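Local coordinates for uncharacterized protein YJL217W (Saccharomyces cerevisiae, PDB 3O12) that functions in the galactose metabolic pathway via the GAL83 protein and may control the level of the enolase ENO1, at residues L36-P39 / K40-Q44. Residues are numbered along the deposited sequence; the frame is centred on the assembly and turned at random. Where two conformers were deposited one is given.
Sequences LNKP and KSVFQ
Lys38 and Val42, four residues apart around a bend, meet side chain to side chain, and the contact is purely aliphatic. With CG anti to the backbone N (chi1 -174°) and every later torsion near 180°, the lysine chain runs out straight and crosses the valine side chain at about a right angle. CE of Lys38 presses on CG1 of Val42 at a tight 3.5 Å, while CG of Lys38 lies 4.1 Å from the same methyl. CG1 of Val42 also packs against the backbone, 3.8 Å from Pro39 O. A sulfate ion, probably from the crystallisation liquor, lies near the lysine side chain.

The remaining contacts follow the turn of the main chain. CB of the buried Pro39 approaches Ser41 O to 3.7 Å, and no hydrogen bond links 36-39 to 40-44. Polar anchoring comes from elsewhere: Lys40 N bonds to Asp54 OD2, and Asn37 O accepts from His73 ND1.

This short connection takes the chain out of one antiparallel sheet, where strand 34-36 pairs with strand 68-78, into strand 41-45, an outermost strand of the seven-stranded antiparallel sheet. Pro39 touches a strand of each, at His73 and Leu51, and Val42 packs on Val49 of the adjoining strand 48-52.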
ATOM      1  N   LEU A  36      -1.462   6.985  10.132  1.00 14.14           N
ATOM      2  CA  LEU A  36      -1.153   5.953  11.101  1.00 13.62           C
ATOM      3  C   LEU A  36       0.371   5.862  11.118  1.00 12.94           C
ATOM      4  O   LEU A  36       0.995   5.606  10.079  1.00 14.94           O
ATOM      5  CB  LEU A  36      -1.762   4.612  10.689  1.00 14.57           C
ATOM      6  CG  LEU A  36      -1.487   3.448  11.638  1.00 13.71           C
ATOM      7  CD1 LEU A  36      -2.233   3.620  12.944  1.00 21.64           C
ATOM      8  CD2 LEU A  36      -1.865   2.119  10.981  1.00 18.04           C
ATOM      9  N   ASN A  37       0.970   6.100  12.283  1.00 14.48           N
ATOM     10  CA  ASN A  37       2.424   6.097  12.414  1.00 14.17           C
ATOM     11  C   ASN A  37       3.095   7.112  11.480  1.00 17.26           C
ATOM     12  O   ASN A  37       3.875   6.743  10.610  1.00 16.39           O
ATOM     13  CB  ASN A  37       2.988   4.697  12.144  1.00 14.89           C
ATOM     14  CG  ASN A  37       2.335   3.620  12.994  1.00 16.08           C
ATOM     15  OD1 ASN A  37       1.951   2.554  12.482  1.00 18.61           O
ATOM     16  ND2 ASN A  37       2.223   3.872  14.293  1.00 16.86           N
ATOM     17  N   LYS A  38       2.799   8.395  11.648  1.00 15.66           N
ATOM     18  CA  LYS A  38       3.422   9.411  10.810  1.00 14.73           C
ATOM     19  C   LYS A  38       4.946   9.318  10.922  1.00 16.18           C
ATOM     20  O   LYS A  38       5.479   9.259  12.027  1.00 17.48           O
ATOM     21  CB  LYS A  38       2.971  10.810  11.236  1.00 14.96           C
ATOM     22  CG  LYS A  38       3.463  11.905  10.308  1.00 17.56           C
ATOM     23  CD  LYS A  38       2.931  13.272  10.727  1.00 18.19           C
ATOM     24  CE  LYS A  38       3.388  14.350   9.761  1.00 22.52           C
ATOM     25  NZ  LYS A  38       2.901  15.697  10.179  1.00 24.14           N
ATOM     26  N   PRO A  39       5.651   9.295   9.774  1.00 15.17           N
ATOM     27  CA  PRO A  39       7.119   9.287   9.797  1.00 18.71           C
ATOM     28  C   PRO A  39       7.686  10.559  10.419  1.00 16.78           C
ATOM     29  O   PRO A  39       7.057  11.620  10.373  1.00 20.33           O
ATOM     30  CB  PRO A  39       7.506   9.270   8.312  1.00 18.61           C
ATOM     31  CG  PRO A  39       6.297   8.843   7.570  1.00 19.59           C
ATOM     32  CD  PRO A  39       5.098   9.207   8.412  1.00 15.67           C
ATOM     33  N   LYS A  40       8.878  10.443  10.993  0.56 17.81           N
ATOM     34  CA  LYS A  40       9.570  11.596  11.556  0.56 17.90           C
ATOM     35  C   LYS A  40       9.889  12.609  10.461  0.56 21.58           C
ATOM     36  O   LYS A  40       9.886  13.815  10.700  0.56 23.08           O
ATOM     37  CB  LYS A  40      10.851  11.154  12.266  0.56 20.72           C
ATOM     38  CG  LYS A  40      10.611  10.362  13.545  0.56 24.74           C
ATOM     39  CD  LYS A  40      11.927   9.973  14.205  0.56 34.39           C
ATOM     40  CE  LYS A  40      11.709   9.398  15.595  0.56 40.96           C
ATOM     41  NZ  LYS A  40      10.880   8.162  15.564  0.56 46.96           N
ATOM     42  N   SER A  41      10.164  12.115   9.258  0.56 22.19           N
ATOM     43  CA  SER A  41      10.483  12.985   8.132  0.56 22.81           C
ATOM     44  C   SER A  41       9.473  12.825   7.007  0.56 21.50           C
ATOM     45  O   SER A  41       9.419  11.785   6.347  0.56 21.65           O
ATOM     46  CB  SER A  41      11.890  12.698   7.608  0.56 26.76           C
ATOM     47  OG  SER A  41      12.198  13.543   6.513  0.56 31.18           O
ATOM     48  N   VAL A  42       8.673  13.864   6.797  1.00 20.50           N
ATOM     49  CA  VAL A  42       7.706  13.884   5.713  1.00 17.86           C
ATOM     50  C   VAL A  42       7.402  15.319   5.314  1.00 17.94           C
ATOM     51  O   VAL A  42       7.313  16.213   6.165  1.00 23.27           O
ATOM     52  CB  VAL A  42       6.415  13.113   6.083  1.00 27.49           C
ATOM     53  CG1 VAL A  42       5.823  13.638   7.369  1.00 27.24           C
ATOM     54  CG2 VAL A  42       5.403  13.173   4.946  1.00 24.74           C
ATOM     55  N   PHE A  43       7.284  15.555   4.013  1.00 18.07           N
ATOM     56  CA  PHE A  43       6.809  16.859   3.567  1.00 19.51           C
ATOM     57  C   PHE A  43       5.798  16.759   2.435  1.00 18.93           C
ATOM     58  O   PHE A  43       5.729  15.754   1.710  1.00 18.98           O
ATOM     59  CB  PHE A  43       7.954  17.831   3.233  1.00 21.21           C
ATOM     60  CG  PHE A  43       8.752  17.451   2.024  1.00 20.69           C
ATOM     61  CD1 PHE A  43       8.413  17.941   0.772  1.00 24.08           C
ATOM     62  CD2 PHE A  43       9.854  16.620   2.135  1.00 21.98           C
ATOM     63  CE1 PHE A  43       9.155  17.599  -0.354  1.00 21.98           C
ATOM     64  CE2 PHE A  43      10.597  16.279   1.019  1.00 25.36           C
ATOM     65  CZ  PHE A  43      10.245  16.768  -0.229  1.00 22.39           C
ATOM     66  N   GLN A  44       4.999  17.812   2.320  1.00 19.79           N
ATOM     67  CA  GLN A  44       3.911  17.882   1.362  1.00 18.39           C
ATOM     68  C   GLN A  44       4.280  18.854   0.247  1.00 17.42           C
ATOM     69  O   GLN A  44       4.972  19.868   0.474  1.00 20.04           O
ATOM     70  CB  GLN A  44       2.644  18.372   2.083  1.00 21.22           C
ATOM     71  CG  GLN A  44       1.424  18.623   1.199  1.00 22.22           C
ATOM     72  CD  GLN A  44       0.277  19.319   1.944  1.00 23.64           C
ATOM     73  OE1 GLN A  44       0.483  19.980   2.967  1.00 26.05           O
ATOM     74  NE2 GLN A  44      -0.935  19.180   1.416  1.00 20.65           N
TER